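Local coordinates for chromosome partition protein Smc (Pyrococcus furiosus, PDB 3KTA), which is probably required for chromosome condensation and partitioning, this chain being the C-terminal part of its ABC-type ATPase head domain, at residues L125-I136 against L153-R164. Numbering follows the deposited sequence.
Sequences LRDVMMANADKI and LEKAMKILEEIR
Met130, a selenomethionine, enters helix 153-164 as a knob into a hole bounded by Leu153, Ala156, Met157 and Leu160, showing how a single turn of helix can dock on a longer one with one side chain set in a hole and others on its flanks. Met130 SE reaches toward Leu160 CD1, but its end lies too close to Met157 and Ala156 for its exact position to be trusted. Met157, also selenomethionine, brings its CE to 3.7 Å from Asp127 CB.

Apolar groups extend this core both ways. Ile136 CG2 packs on Ala156 CB at 4.0 Å, while at the other end Leu125 crosses Ile163 at about a right angle. Leu160 CD2 rests near the carbonyl oxygen of Leu125.

No direct hydrogen bond joins the segments; two waters do so instead. One donates to Leu125 O and accepts from Asp127 N and from Arg164 NH1, lying in the guanidinium plane at its edge, 2.8 Å from NH1. The other links Arg126 NE, Asp127 OD1 and Arg164 NH1. Bends at chi2 and chi3 (-77° and -60°) fold Arg164 back toward these waters. The two guanidinium planes stand 78° apart, and the nearby Asp127 carboxylate probably eases the closeness of their charges.

Farther out, Arg126 is fixed by a salt bridge to Asp101 and a hydrogen bond to Leu99 O. Gly33 of the partner chain packs on Leu125 and Ile163, and a strand of that chain pairs in parallel with Lys135 and Ile136. The side chain of Leu125 is about 6 Å from the bound bis(adenosine)-5'-pentaphosphate. The arrangement joins the loop after strand 119-123, probably equivalent to the switch loop of ABC ATPases, to the C-terminal helix beyond a beta hairpin in the SMC head.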
# COMPACT_ATOMS: atom_id res chain seq x y z
N LEU B 125 -8.32 -3.93 -11.22
CA LEU B 125 -9.01 -4.51 -12.37
C LEU B 125 -9.81 -3.43 -13.09
O LEU B 125 -10.54 -3.73 -14.05
CB LEU B 125 -9.96 -5.63 -11.90
CG LEU B 125 -9.33 -6.85 -11.24
CD1 LEU B 125 -10.38 -7.93 -11.05
CD2 LEU B 125 -8.16 -7.35 -12.07
N ARG B 126 -9.67 -2.18 -12.65
CA ARG B 126 -10.52 -1.09 -13.14
C ARG B 126 -9.81 -0.19 -14.15
O ARG B 126 -8.82 0.51 -13.83
CB ARG B 126 -11.04 -0.24 -11.98
CG ARG B 126 -11.75 -1.04 -10.90
CD ARG B 126 -13.11 -1.57 -11.39
NE ARG B 126 -14.06 -0.48 -11.56
CZ ARG B 126 -14.77 0.06 -10.56
NH1 ARG B 126 -14.65 -0.41 -9.32
NH2 ARG B 126 -15.59 1.07 -10.80
N ASP B 127 -10.35 -0.16 -15.37
CA ASP B 127 -9.83 0.73 -16.39
C ASP B 127 -9.70 2.19 -15.96
O ASP B 127 -8.69 2.82 -16.26
CB ASP B 127 -10.63 0.61 -17.71
CG ASP B 127 -12.14 0.73 -17.51
OD1 ASP B 127 -12.62 1.30 -16.51
OD2 ASP B 127 -12.87 0.26 -18.41
N VAL B 128 -10.70 2.72 -15.25
CA VAL B 128 -10.67 4.13 -14.86
C VAL B 128 -9.63 4.40 -13.78
O VAL B 128 -9.25 5.55 -13.57
CB VAL B 128 -12.06 4.65 -14.43
CG1 VAL B 128 -13.01 4.59 -15.60
CG2 VAL B 128 -12.61 3.83 -13.30
N MSE B 129 -9.17 3.34 -13.10
CA MSE B 129 -8.06 3.48 -12.17
C MSE B 129 -6.71 3.49 -12.89
O MSE B 129 -5.84 4.28 -12.50
CB MSE B 129 -8.06 2.35 -11.12
CG MSE B 129 -6.83 2.37 -10.18
SE MSE B 129 -6.75 3.92 -9.00
CE MSE B 129 -7.76 3.15 -7.54
N MSE B 130 -6.58 2.61 -13.90
CA MSE B 130 -5.35 2.28 -14.65
C MSE B 130 -4.91 3.35 -15.66
O MSE B 130 -3.73 3.51 -15.94
CB MSE B 130 -5.52 0.88 -15.39
CG MSE B 130 -5.76 0.81 -17.04
SE MSE B 130 -5.22 -0.97 -17.56
CE MSE B 130 -3.43 -0.91 -16.79
N ALA B 131 -5.89 4.07 -16.21
CA ALA B 131 -5.72 4.73 -17.50
C ALA B 131 -4.56 5.72 -17.58
O ALA B 131 -3.90 5.83 -18.62
CB ALA B 131 -7.02 5.41 -17.91
N ASN B 132 -4.33 6.46 -16.49
CA ASN B 132 -3.28 7.46 -16.45
C ASN B 132 -2.06 7.07 -15.63
O ASN B 132 -1.30 7.93 -15.21
CB ASN B 132 -3.84 8.79 -15.93
CG ASN B 132 -4.86 9.39 -16.87
OD1 ASN B 132 -4.67 9.41 -18.08
ND2 ASN B 132 -5.96 9.88 -16.31
N ALA B 133 -1.87 5.77 -15.40
CA ALA B 133 -0.67 5.30 -14.72
C ALA B 133 0.57 5.65 -15.55
O ALA B 133 0.49 5.73 -16.78
CB ALA B 133 -0.75 3.81 -14.50
N ASP B 134 1.70 5.88 -14.89
CA ASP B 134 2.93 6.16 -15.61
C ASP B 134 3.49 4.91 -16.28
O ASP B 134 4.05 4.98 -17.37
CB ASP B 134 3.99 6.74 -14.68
CG ASP B 134 3.57 8.06 -14.07
OD1 ASP B 134 3.27 8.99 -14.84
OD2 ASP B 134 3.55 8.17 -12.83
N LYS B 135 3.35 3.78 -15.59
CA LYS B 135 3.75 2.48 -16.10
C LYS B 135 2.70 1.43 -15.74
O LYS B 135 2.02 1.54 -14.72
CB LYS B 135 5.10 2.06 -15.50
CG LYS B 135 6.25 2.95 -15.92
CD LYS B 135 6.64 2.65 -17.38
CE LYS B 135 7.79 3.53 -17.85
NZ LYS B 135 8.22 3.15 -19.22
N ILE B 136 2.61 0.39 -16.57
CA ILE B 136 1.67 -0.70 -16.33
C ILE B 136 2.42 -2.03 -16.36
O ILE B 136 3.19 -2.31 -17.29
CB ILE B 136 0.56 -0.75 -17.42
CG1 ILE B 136 -0.11 0.62 -17.54
CG2 ILE B 136 -0.44 -1.84 -17.10
CD1 ILE B 136 -0.86 0.83 -18.87
N LEU B 153 -0.92 0.80 -22.82
CA LEU B 153 -2.31 1.03 -22.46
C LEU B 153 -3.27 0.20 -23.33
O LEU B 153 -4.22 -0.39 -22.82
CB LEU B 153 -2.66 2.51 -22.55
CG LEU B 153 -4.11 2.82 -22.19
CD1 LEU B 153 -4.47 2.26 -20.82
CD2 LEU B 153 -4.36 4.33 -22.22
N GLU B 154 -3.01 0.16 -24.63
CA GLU B 154 -3.90 -0.58 -25.52
C GLU B 154 -3.96 -2.05 -25.14
O GLU B 154 -5.04 -2.65 -25.13
CB GLU B 154 -3.48 -0.41 -26.99
CG GLU B 154 -4.36 -1.14 -28.00
CD GLU B 154 -3.82 -2.52 -28.35
OE1 GLU B 154 -2.60 -2.73 -28.24
OE2 GLU B 154 -4.63 -3.38 -28.75
N LYS B 155 -2.81 -2.64 -24.80
CA LYS B 155 -2.77 -4.04 -24.42
C LYS B 155 -3.44 -4.25 -23.06
O LYS B 155 -4.18 -5.23 -22.87
CB LYS B 155 -1.34 -4.57 -24.36
CG LYS B 155 -0.72 -4.87 -25.73
CD LYS B 155 0.63 -5.56 -25.57
N ALA B 156 -3.18 -3.35 -22.12
CA ALA B 156 -3.77 -3.48 -20.79
C ALA B 156 -5.29 -3.40 -20.88
O ALA B 156 -5.99 -4.11 -20.15
CB ALA B 156 -3.23 -2.43 -19.85
N MSE B 157 -5.80 -2.53 -21.75
CA MSE B 157 -7.24 -2.38 -21.91
C MSE B 157 -7.90 -3.66 -22.42
O MSE B 157 -8.99 -4.03 -21.96
CB MSE B 157 -7.59 -1.20 -22.82
CG MSE B 157 -7.28 0.13 -22.20
SE MSE B 157 -8.41 0.47 -20.64
CE MSE B 157 -7.65 -0.76 -19.36
N LYS B 158 -7.26 -4.33 -23.37
CA LYS B 158 -7.77 -5.60 -23.87
C LYS B 158 -7.81 -6.62 -22.74
O LYS B 158 -8.76 -7.39 -22.61
CB LYS B 158 -6.91 -6.12 -25.01
CG LYS B 158 -7.02 -5.32 -26.29
N ILE B 159 -6.77 -6.62 -21.92
CA ILE B 159 -6.69 -7.56 -20.81
C ILE B 159 -7.82 -7.34 -19.81
O ILE B 159 -8.40 -8.29 -19.30
CB ILE B 159 -5.31 -7.49 -20.12
CG1 ILE B 159 -4.30 -8.32 -20.91
CG2 ILE B 159 -5.41 -8.01 -18.69
CD1 ILE B 159 -2.85 -7.90 -20.73
N LEU B 160 -8.11 -6.07 -19.52
CA LEU B 160 -9.17 -5.74 -18.57
C LEU B 160 -10.53 -6.06 -19.17
O LEU B 160 -11.44 -6.47 -18.47
CB LEU B 160 -9.08 -4.27 -18.13
CG LEU B 160 -7.92 -3.93 -17.19
CD1 LEU B 160 -8.09 -2.52 -16.65
CD2 LEU B 160 -7.87 -4.92 -16.05
N GLU B 161 -10.67 -5.86 -20.48
CA GLU B 161 -11.93 -6.17 -21.14
C GLU B 161 -12.28 -7.65 -20.97
O GLU B 161 -13.44 -7.99 -20.71
CB GLU B 161 -11.86 -5.79 -22.62
CG GLU B 161 -13.14 -5.19 -23.16
CD GLU B 161 -13.53 -3.91 -22.44
OE1 GLU B 161 -14.68 -3.82 -21.95
OE2 GLU B 161 -12.70 -2.99 -22.35
N GLU B 162 -11.27 -8.51 -21.10
CA GLU B 162 -11.46 -9.95 -20.95
C GLU B 162 -11.81 -10.34 -19.52
O GLU B 162 -12.61 -11.24 -19.28
CB GLU B 162 -10.21 -10.69 -21.40
CG GLU B 162 -9.92 -10.57 -22.88
N ILE B 163 -11.21 -9.65 -18.56
CA ILE B 163 -11.50 -9.89 -17.16
C ILE B 163 -12.93 -9.48 -16.79
O ILE B 163 -13.63 -10.22 -16.08
CB ILE B 163 -10.49 -9.15 -16.27
CG1 ILE B 163 -9.11 -9.81 -16.39
CG2 ILE B 163 -10.96 -9.11 -14.81
CD1 ILE B 163 -7.98 -8.93 -15.90
N ARG B 164 -13.37 -8.32 -17.26
CA ARG B 164 -14.69 -7.80 -16.90
C ARG B 164 -15.81 -8.64 -17.50
O ARG B 164 -16.96 -8.55 -17.08
CB ARG B 164 -14.84 -6.34 -17.35
CG ARG B 164 -13.88 -5.33 -16.72
CD ARG B 164 -14.27 -4.95 -15.28
NE ARG B 164 -15.61 -4.35 -15.19
CZ ARG B 164 -15.84 -3.04 -15.12
NH1 ARG B 164 -14.84 -2.16 -15.17
NH2 ARG B 164 -17.09 -2.60 -15.02
O HOH W 1 -12.10 -2.35 -15.92
O HOH W 2 -13.96 0.67 -14.26